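Local coordinates for Serine/threonine-protein kinase-like protein ACR4 (Arabidopsis thaliana, PDB 7A0J) that acts as a receptor kinase that, paired with the CLE40 peptide, controls formative cell divisions in the meristems of root tips and lateral root initiation zones, at residues G60-M63 and P68-W71; D98-G103 and E148-L153; L122-G127 and T131-F136. All coordinates share one frame; numbering follows the deposited sequence.

All three contacts lie in the extracellular seven-repeat propeller of the receptor. Contacts 1 and 3 each join neighbouring strands of a hairpin, in repeats 2 and 3, whereas contact 2 spans repeats 3 and 4. Contact 2 is buried nearest the centre of the chain and rests on a histidine, an asparagine and a disulfide sulfur; contact 3, the farthest out, is partly exposed and mixes backbone bonds, a carboxylate-amide pair and phenylalanine rings. Contact 1 is a buried pairing of short strands. The C102-C125 disulfide ties contact 2 to contact 3 within one sheet. From contact 1, C70 and P68 pack on L101, and P68 also meets the W126 ring.

Contact 1: G60-M63 and P68-W71; sequences GLLM and PYCW. With EDO (1,2-ethanediol), chain G.
G60 and Y69 form a pair of backbone hydrogen bonds that joins two antiparallel strands of a hairpin in repeat 2 of the β-propeller. G60 N gives to Y69 O at 3.0 Å, and Y69 N gives to G60 O at 2.9 Å. The second bond is nearly in line with the carbonyl, with a C=O...N angle of 168°; in the first, the donor stands above the carbonyl plane. The CA-H of P68 also points at G60 O, its CA 3.5 Å away, which gives this oxygen a second, weaker partner. One residue on, L61 and P68 make a non-hydrogen-bonded pair with CA atoms 4.8 Å apart. The short strand segments, paired by these two bridges, run at 132° to each other, and 57-62 is flanked on its other side by strand 48-53.

Apolar contacts fill in around the bonds. L62 crosses obliquely over the base of the Y69 side chain, with CD1 3.8 Å from Y69 CB. The CG of W71 lies between its backbone N and carbonyl carbon (chi1 63°), which swings the indole back along the hairpin until CZ3 is 4.1 Å from G60 N. Other neighbours of the indole include F48 and P43. C70 is linked by a disulfide to C59. The Y69 ring leads outward from the strands, where its OH makes a short 2.5 Å hydrogen bond with O2 of a 1,2-ethanediol, probably from the crystallisation liquor; that O2 lies at the ring edge, in its plane.

Contact 2: D98-G103 and E148-L153; sequences DYHLCG and EFNCAL
C102 and N150 bring the two segments closest along the backbone, their CA atoms 7.6 Å apart, too far for the strands to pair as neighbours in one sheet. Strands 100-103 and 150-153 run in roughly the same direction and splay apart, so that one residue on G103 CA and C151 CA are already 11.6 Å from each other. The gap at the near end is bridged by side chains. H100, C102 and N150 all start out across it, and all three are buried.

The N150 side chain wedges between the other two. The end of its amide, the atom modelled as ND2, lies 3.0 Å from H100 NE2; the amide may be turned over, which leaves the bonding here undecided. Its CG lies 3.9 Å from H100 NE2, in the plane of the imidazole and at its edge, and the ring and the carboxamide are turned 74° against each other. The same CG is 3.8 Å from C102 SG, so one amide group meets both a ring edge and a sulfur. C102 SG stands beside its own backbone N, anti to the carbonyl carbon (chi1 -69°), which sets it against N150 while it remains bonded to C125 SG.

This is the junction between repeats 3 and 4, two successive blades of the β-propeller, packed against each other near the centre of the chain. A145, on strand 139-145, packs against both H100 and N150.

H100 CG is turned well off a staggered position (chi1 91°), and its CE1 comes within 3.5 Å of the carbonyl oxygen F149 O. The F149 ring heads the other way and packs on A186 of strand 181-186. The D98 carboxylate bonds the S147 hydroxyl with OD2, just before E148, and Y11 OH with OD1.

Contact 3: L122-G127 and T131-F136; sequences LVDCWG and TRNFVF
D124 and N133 make the one side-chain to side-chain hydrogen bond of this hairpin, N133 ND2 giving to D124 OD1 at 2.7 Å. The amide approaches from above the carboxylate plane, 49° out of it, and the two flat groups stand almost perpendicular, at 89°. The other carboxylate oxygen, OD2, is hydrogen-bonded to the hydroxyl of Y91. With an alanine in place of D124, N133 ND2 and the Y91 hydroxyl would probably both be left without this partner and the N133 amide set free to turn. At the turn end, T131 OG1 gives to G127 O at 2.9 Å, in the carbonyl plane and on a lone pair.

The backbone ladder of the antiparallel strands continues on both sides of the D124-N133 pair. V123 and F134 exchange two bonds, V123 N to F134 O and F134 N to V123 O; C125 N gives an almost straight bond, 3.0 Å long, to R132 O. C125 O takes a more bent bond from R132 N and the CA-H of T131.

Beyond the ladder, the face carrying V123, C125 and F134, which R132 shares, holds the sulfur and ring contacts. C125 SG meets the edge of the F134 ring, 3.8 Å from CE2, while V123 CG2 reaches the edge of the F136 ring, 3.8 Å from its CE2. F136 CG lies beside its backbone N (chi1 -57°), which turns the ring back toward V123. Both rings also meet W163 of repeat 4. On the D124 and N133 face, L122 and V135 lie side by side, L122 CD2 4.0 Å from V135 CG1. At the outer edge of the repeat 3 blade, sulfur and aromatic rings thus point to W163 of the next blade, while the other, more exposed face combines the D124-N133 bond with the L122-V135 contact.

Contact 1: G60-M63 and P68-W71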
loop_
_atom_site.group_PDB
_atom_site.type_symbol
_atom_site.label_atom_id
_atom_site.label_comp_id
_atom_site.label_asym_id
_atom_site.label_seq_id
_atom_site.Cartn_x
_atom_site.Cartn_y
_atom_site.Cartn_z
ATOM N N GLY A 60 -9.175 -5.083 -1.224
ATOM C CA GLY A 60 -9.395 -4.207 -2.386
ATOM C C GLY A 60 -10.553 -3.259 -2.139
ATOM O O GLY A 60 -11.414 -3.582 -1.295
ATOM N N LEU A 61 -10.554 -2.116 -2.825
ATOM C CA LEU A 61 -11.712 -1.188 -2.882
ATOM C C LEU A 61 -12.610 -1.630 -4.042
ATOM O O LEU A 61 -12.151 -1.552 -5.197
ATOM C CB LEU A 61 -11.202 0.245 -3.067
ATOM C CG LEU A 61 -12.272 1.335 -3.083
ATOM C CD1 LEU A 61 -13.162 1.248 -1.852
ATOM C CD2 LEU A 61 -11.634 2.712 -3.183
ATOM N N LEU A 62 -13.819 -2.114 -3.735
ATOM C CA LEU A 62 -14.814 -2.594 -4.734
ATOM C C LEU A 62 -15.220 -1.428 -5.641
ATOM O O LEU A 62 -15.483 -0.334 -5.113
ATOM C CB LEU A 62 -16.030 -3.180 -4.008
ATOM C CG LEU A 62 -15.812 -4.530 -3.327
ATOM C CD1 LEU A 62 -16.966 -4.859 -2.391
ATOM C CD2 LEU A 62 -15.630 -5.635 -4.358
ATOM N N MET A 63 -15.275 -1.670 -6.952
ATOM C CA MET A 63 -15.516 -0.637 -7.995
ATOM C C MET A 63 -16.955 -0.113 -7.902
ATOM O O MET A 63 -17.146 1.098 -8.113
ATOM C CB MET A 63 -15.273 -1.211 -9.394
ATOM C CG MET A 63 -15.295 -0.166 -10.491
ATOM S SD MET A 63 -14.868 -0.867 -12.100
ATOM C CE MET A 63 -16.401 -1.706 -12.503
ATOM N N PRO A 68 -14.421 -1.562 1.290
ATOM C CA PRO A 68 -13.314 -2.508 1.408
ATOM C C PRO A 68 -13.840 -3.951 1.382
ATOM O O PRO A 68 -14.913 -4.197 1.904
ATOM C CB PRO A 68 -12.638 -2.175 2.749
ATOM C CG PRO A 68 -13.642 -1.327 3.509
ATOM C CD PRO A 68 -14.573 -0.716 2.482
ATOM N N TYR A 69 -13.090 -4.852 0.744
ATOM C CA TYR A 69 -13.388 -6.306 0.656
ATOM C C TYR A 69 -12.073 -7.084 0.741
ATOM O O TYR A 69 -11.238 -6.952 -0.179
ATOM C CB TYR A 69 -14.139 -6.633 -0.636
ATOM C CG TYR A 69 -14.647 -8.050 -0.717
ATOM C CD1 TYR A 69 -15.876 -8.399 -0.179
ATOM C CD2 TYR A 69 -13.900 -9.050 -1.321
ATOM C CE1 TYR A 69 -16.354 -9.698 -0.243
ATOM C CE2 TYR A 69 -14.363 -10.355 -1.396
ATOM C CZ TYR A 69 -15.595 -10.680 -0.856
ATOM O OH TYR A 69 -16.068 -11.958 -0.925
ATOM N N CYS A 70 -11.899 -7.851 1.821
ATOM C CA CYS A 70 -10.677 -8.645 2.109
ATOM C C CYS A 70 -10.963 -10.137 1.904
ATOM O O CYS A 70 -12.105 -10.569 2.148
ATOM C CB CYS A 70 -10.176 -8.391 3.525
ATOM S SG CYS A 70 -9.911 -6.636 3.883
ATOM N N TRP A 71 -9.950 -10.885 1.462
ATOM C CA TRP A 71 -9.989 -12.367 1.357
ATOM C C TRP A 71 -8.650 -12.946 1.825
ATOM O O TRP A 71 -7.637 -12.210 1.817
ATOM C CB TRP A 71 -10.372 -12.811 -0.060
ATOM C CG TRP A 71 -9.414 -12.426 -1.145
ATOM C CD1 TRP A 71 -8.460 -13.221 -1.708
ATOM C CD2 TRP A 71 -9.357 -11.174 -1.850
ATOM N NE1 TRP A 71 -7.799 -12.548 -2.697
ATOM C CE2 TRP A 71 -8.326 -11.289 -2.808
ATOM C CE3 TRP A 71 -10.062 -9.967 -1.761
ATOM C CZ2 TRP A 71 -7.983 -10.242 -3.662
ATOM C CZ3 TRP A 71 -9.726 -8.936 -2.610
ATOM C CH2 TRP A 71 -8.699 -9.072 -3.545
HETATM C C1 EDO G . -16.222 -14.796 -3.393
HETATM O O1 EDO G . -17.063 -13.670 -3.526
HETATM C C2 EDO G . -14.796 -14.440 -3.192
HETATM O O2 EDO G . -14.557 -13.688 -2.018
#

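Contact 2: D98-G103 and E148-L153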
loop_
_atom_site.group_PDB
_atom_site.type_symbol
_atom_site.label_atom_id
_atom_site.label_comp_id
_atom_site.label_asym_id
_atom_site.label_seq_id
_atom_site.Cartn_x
_atom_site.Cartn_y
_atom_site.Cartn_z
ATOM N N ASP A 98 0.030 -4.700 8.776
ATOM C CA ASP A 98 0.247 -6.135 9.095
ATOM C C ASP A 98 -1.082 -6.750 9.548
ATOM O O ASP A 98 -1.485 -7.775 8.962
ATOM C CB ASP A 98 1.339 -6.312 10.155
ATOM C CG ASP A 98 2.730 -5.917 9.685
ATOM O OD1 ASP A 98 2.923 -5.783 8.459
ATOM O OD2 ASP A 98 3.610 -5.751 10.550
ATOM N N TYR A 99 -1.735 -6.132 10.539
ATOM C CA TYR A 99 -2.908 -6.685 11.266
ATOM C C TYR A 99 -4.031 -5.644 11.361
ATOM O O TYR A 99 -4.849 -5.741 12.292
ATOM C CB TYR A 99 -2.492 -7.142 12.667
ATOM C CG TYR A 99 -1.209 -7.932 12.716
ATOM C CD1 TYR A 99 -1.124 -9.191 12.140
ATOM C CD2 TYR A 99 -0.078 -7.427 13.338
ATOM C CE1 TYR A 99 0.050 -9.926 12.182
ATOM C CE2 TYR A 99 1.104 -8.149 13.386
ATOM C CZ TYR A 99 1.169 -9.403 12.806
ATOM O OH TYR A 99 2.327 -10.125 12.846
ATOM N N HIS A 100 -4.086 -4.691 10.426
ATOM C CA HIS A 100 -5.122 -3.625 10.401
ATOM C C HIS A 100 -5.390 -3.172 8.963
ATOM O O HIS A 100 -4.493 -3.306 8.110
ATOM C CB HIS A 100 -4.720 -2.455 11.318
ATOM C CG HIS A 100 -3.945 -1.380 10.630
ATOM N ND1 HIS A 100 -2.565 -1.364 10.599
ATOM C CD2 HIS A 100 -4.352 -0.295 9.937
ATOM C CE1 HIS A 100 -2.156 -0.310 9.922
ATOM N NE2 HIS A 100 -3.232 0.359 9.501
ATOM N N LEU A 101 -6.597 -2.653 8.730
ATOM C CA LEU A 101 -7.029 -2.005 7.465
ATOM C C LEU A 101 -7.660 -0.652 7.807
ATOM O O LEU A 101 -8.461 -0.609 8.757
ATOM C CB LEU A 101 -8.034 -2.922 6.761
ATOM C CG LEU A 101 -8.667 -2.351 5.493
ATOM C CD1 LEU A 101 -7.628 -2.207 4.393
ATOM C CD2 LEU A 101 -9.822 -3.224 5.027
ATOM N N CYS A 102 -7.299 0.405 7.073
ATOM C CA CYS A 102 -7.909 1.759 7.178
ATOM C C CYS A 102 -8.564 2.127 5.845
ATOM O O CYS A 102 -7.969 1.827 4.794
ATOM C CB CYS A 102 -6.882 2.817 7.563
ATOM S SG CYS A 102 -6.272 2.647 9.260
ATOM N N GLY A 103 -9.750 2.738 5.904
ATOM C CA GLY A 103 -10.499 3.233 4.734
ATOM C C GLY A 103 -10.759 4.726 4.835
ATOM O O GLY A 103 -11.245 5.168 5.893
ATOM N N GLU A 148 2.348 -0.652 12.847
ATOM C CA GLU A 148 1.639 -0.194 14.075
ATOM C C GLU A 148 1.197 1.269 13.931
ATOM O O GLU A 148 0.974 1.915 14.973
ATOM C CB GLU A 148 2.548 -0.368 15.295
ATOM C CG GLU A 148 3.109 -1.773 15.441
ATOM C CD GLU A 148 3.979 -1.991 16.667
ATOM O OE1 GLU A 148 3.644 -1.445 17.738
ATOM O OE2 GLU A 148 4.992 -2.709 16.549
ATOM N N PHE A 149 1.049 1.765 12.696
ATOM C CA PHE A 149 0.597 3.147 12.383
ATOM C C PHE A 149 0.015 3.196 10.965
ATOM O O PHE A 149 0.179 2.218 10.207
ATOM C CB PHE A 149 1.755 4.139 12.525
ATOM C CG PHE A 149 2.851 3.974 11.502
ATOM C CD1 PHE A 149 2.820 4.674 10.306
ATOM C CD2 PHE A 149 3.909 3.108 11.731
ATOM C CE1 PHE A 149 3.826 4.513 9.363
ATOM C CE2 PHE A 149 4.914 2.951 10.790
ATOM C CZ PHE A 149 4.871 3.653 9.608
ATOM N N ASN A 150 -0.636 4.314 10.627
ATOM C CA ASN A 150 -1.146 4.628 9.264
ATOM C C ASN A 150 -0.887 6.113 8.982
ATOM O O ASN A 150 -1.010 6.922 9.925
ATOM C CB ASN A 150 -2.625 4.259 9.118
ATOM C CG ASN A 150 -3.003 3.859 7.707
ATOM O OD1 ASN A 150 -3.008 4.686 6.798
ATOM N ND2 ASN A 150 -3.328 2.592 7.514
ATOM N N CYS A 151 -0.522 6.453 7.742
ATOM C CA CYS A 151 -0.200 7.841 7.311
ATOM C C CYS A 151 -1.115 8.263 6.160
ATOM O O CYS A 151 -1.830 7.400 5.618
ATOM C CB CYS A 151 1.257 7.973 6.883
ATOM S SG CYS A 151 2.428 7.615 8.217
ATOM N N ALA A 152 -1.082 9.554 5.823
ATOM C CA ALA A 152 -1.834 10.182 4.713
ATOM C C ALA A 152 -1.243 11.565 4.428
ATOM O O ALA A 152 -0.555 12.112 5.317
ATOM C CB ALA A 152 -3.298 10.269 5.065
ATOM N N LEU A 153 -1.495 12.096 3.228
ATOM C CA LEU A 153 -1.058 13.451 2.803
ATOM C C LEU A 153 -2.227 14.424 2.959
ATOM O O LEU A 153 -3.355 14.060 2.577
ATOM C CB LEU A 153 -0.573 13.403 1.351
ATOM C CG LEU A 153 0.730 12.642 1.118
ATOM C CD1 LEU A 153 1.071 12.601 -0.364
ATOM C CD2 LEU A 153 1.871 13.257 1.914
#

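Contact 3: L122-G127 and T131-F136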
loop_
_atom_site.group_PDB
_atom_site.type_symbol
_atom_site.label_atom_id
_atom_site.label_comp_id
_atom_site.label_asym_id
_atom_site.label_seq_id
_atom_site.Cartn_x
_atom_site.Cartn_y
_atom_site.Cartn_z
ATOM N N LEU A 122 -12.517 11.888 7.297
ATOM C CA LEU A 122 -13.125 10.714 7.979
ATOM C C LEU A 122 -12.352 9.446 7.584
ATOM O O LEU A 122 -12.352 9.103 6.381
ATOM C CB LEU A 122 -14.598 10.611 7.570
ATOM C CG LEU A 122 -15.423 11.888 7.713
ATOM C CD1 LEU A 122 -16.792 11.718 7.068
ATOM C CD2 LEU A 122 -15.562 12.288 9.174
ATOM N N VAL A 123 -11.719 8.788 8.559
ATOM C CA VAL A 123 -10.900 7.555 8.357
ATOM C C VAL A 123 -11.379 6.477 9.337
ATOM O O VAL A 123 -11.261 6.693 10.562
ATOM C CB VAL A 123 -9.396 7.842 8.522
ATOM C CG1 VAL A 123 -8.568 6.568 8.449
ATOM C CG2 VAL A 123 -8.904 8.859 7.503
ATOM N N ASP A 124 -11.896 5.366 8.803
ATOM C CA ASP A 124 -12.312 4.161 9.566
ATOM C C ASP A 124 -11.211 3.104 9.449
ATOM O O ASP A 124 -10.786 2.823 8.309
ATOM C CB ASP A 124 -13.639 3.604 9.050
ATOM C CG ASP A 124 -14.780 4.602 9.107
ATOM O OD1 ASP A 124 -14.932 5.247 10.160
ATOM O OD2 ASP A 124 -15.499 4.728 8.097
ATOM N N CYS A 125 -10.771 2.548 10.579
ATOM C CA CYS A 125 -9.748 1.472 10.645
ATOM C C CYS A 125 -10.329 0.259 11.381
ATOM O O CYS A 125 -11.140 0.461 12.305
ATOM C CB CYS A 125 -8.465 1.975 11.297
ATOM S SG CYS A 125 -7.753 3.408 10.444
ATOM N N TRP A 126 -9.938 -0.946 10.954
ATOM C CA TRP A 126 -10.343 -2.253 11.539
ATOM C C TRP A 126 -9.093 -3.087 11.837
ATOM O O TRP A 126 -8.169 -3.071 11.002
ATOM C CB TRP A 126 -11.269 -3.012 10.581
ATOM C CG TRP A 126 -12.496 -2.264 10.164
ATOM C CD1 TRP A 126 -13.725 -2.311 10.755
ATOM C CD2 TRP A 126 -12.623 -1.370 9.043
ATOM N NE1 TRP A 126 -14.604 -1.504 10.085
ATOM C CE2 TRP A 126 -13.958 -0.913 9.032
ATOM C CE3 TRP A 126 -11.745 -0.908 8.056
ATOM C CZ2 TRP A 126 -14.432 -0.020 8.072
ATOM C CZ3 TRP A 126 -12.213 -0.026 7.107
ATOM C CH2 TRP A 126 -13.540 0.409 7.117
ATOM N N GLY A 127 -9.079 -3.798 12.969
ATOM C CA GLY A 127 -8.081 -4.840 13.273
ATOM C C GLY A 127 -7.601 -4.800 14.712
ATOM O O GLY A 127 -8.315 -4.229 15.557
ATOM N N THR A 131 -9.527 -0.623 15.845
ATOM C CA THR A 131 -10.938 -0.614 15.364
ATOM C C THR A 131 -11.576 0.711 15.804
ATOM O O THR A 131 -12.355 0.703 16.779
ATOM C CB THR A 131 -11.703 -1.848 15.859
ATOM O OG1 THR A 131 -10.944 -3.005 15.503
ATOM C CG2 THR A 131 -13.094 -1.956 15.272
ATOM N N ARG A 132 -11.239 1.798 15.103
ATOM C CA ARG A 132 -11.510 3.204 15.511
ATOM C C ARG A 132 -12.129 3.978 14.341
ATOM O O ARG A 132 -11.819 3.647 13.180
ATOM C CB ARG A 132 -10.201 3.861 15.962
ATOM C CG ARG A 132 -9.681 3.359 17.303
ATOM C CD ARG A 132 -9.863 4.310 18.475
ATOM N NE ARG A 132 -10.946 5.278 18.312
ATOM C CZ ARG A 132 -10.793 6.569 18.008
ATOM N NH1 ARG A 132 -11.860 7.345 17.891
ATOM N NH2 ARG A 132 -9.591 7.088 17.821
ATOM N N ASN A 133 -12.968 4.973 14.655
ATOM C CA ASN A 133 -13.577 5.928 13.690
ATOM C C ASN A 133 -12.959 7.312 13.927
ATOM O O ASN A 133 -13.450 8.032 14.820
ATOM C CB ASN A 133 -15.103 5.962 13.818
ATOM C CG ASN A 133 -15.745 4.607 13.608
ATOM O OD1 ASN A 133 -16.472 4.120 14.469
ATOM N ND2 ASN A 133 -15.480 3.988 12.469
ATOM N N PHE A 134 -11.911 7.653 13.171
ATOM C CA PHE A 134 -11.148 8.924 13.296
ATOM C C PHE A 134 -11.860 10.033 12.513
ATOM O O PHE A 134 -12.300 9.781 11.374
ATOM C CB PHE A 134 -9.712 8.756 12.791
ATOM C CG PHE A 134 -8.897 7.715 13.516
ATOM C CD1 PHE A 134 -8.304 8.000 14.738
ATOM C CD2 PHE A 134 -8.709 6.453 12.972
ATOM C CE1 PHE A 134 -7.549 7.044 15.400
ATOM C CE2 PHE A 134 -7.955 5.498 13.637
ATOM C CZ PHE A 134 -7.377 5.795 14.849
ATOM N N VAL A 135 -11.963 11.220 13.120
ATOM C CA VAL A 135 -12.470 12.475 12.486
ATOM C C VAL A 135 -11.387 13.549 12.647
ATOM O O VAL A 135 -11.307 14.147 13.736
ATOM C CB VAL A 135 -13.814 12.920 13.098
ATOM C CG1 VAL A 135 -14.353 14.177 12.430
ATOM C CG2 VAL A 135 -14.852 11.808 13.052
ATOM N N PHE A 136 -10.576 13.759 11.605
ATOM C CA PHE A 136 -9.441 14.719 11.587
ATOM C C PHE A 136 -9.942 16.095 11.129
ATOM O O PHE A 136 -11.068 16.179 10.597
ATOM C CB PHE A 136 -8.312 14.195 10.696
ATOM C CG PHE A 136 -7.781 12.839 11.090
ATOM C CD1 PHE A 136 -7.203 12.635 12.336
ATOM C CD2 PHE A 136 -7.854 11.763 10.216
ATOM C CE1 PHE A 136 -6.717 11.389 12.697
ATOM C CE2 PHE A 136 -7.359 10.519 10.577
ATOM C CZ PHE A 136 -6.791 10.333 11.816
#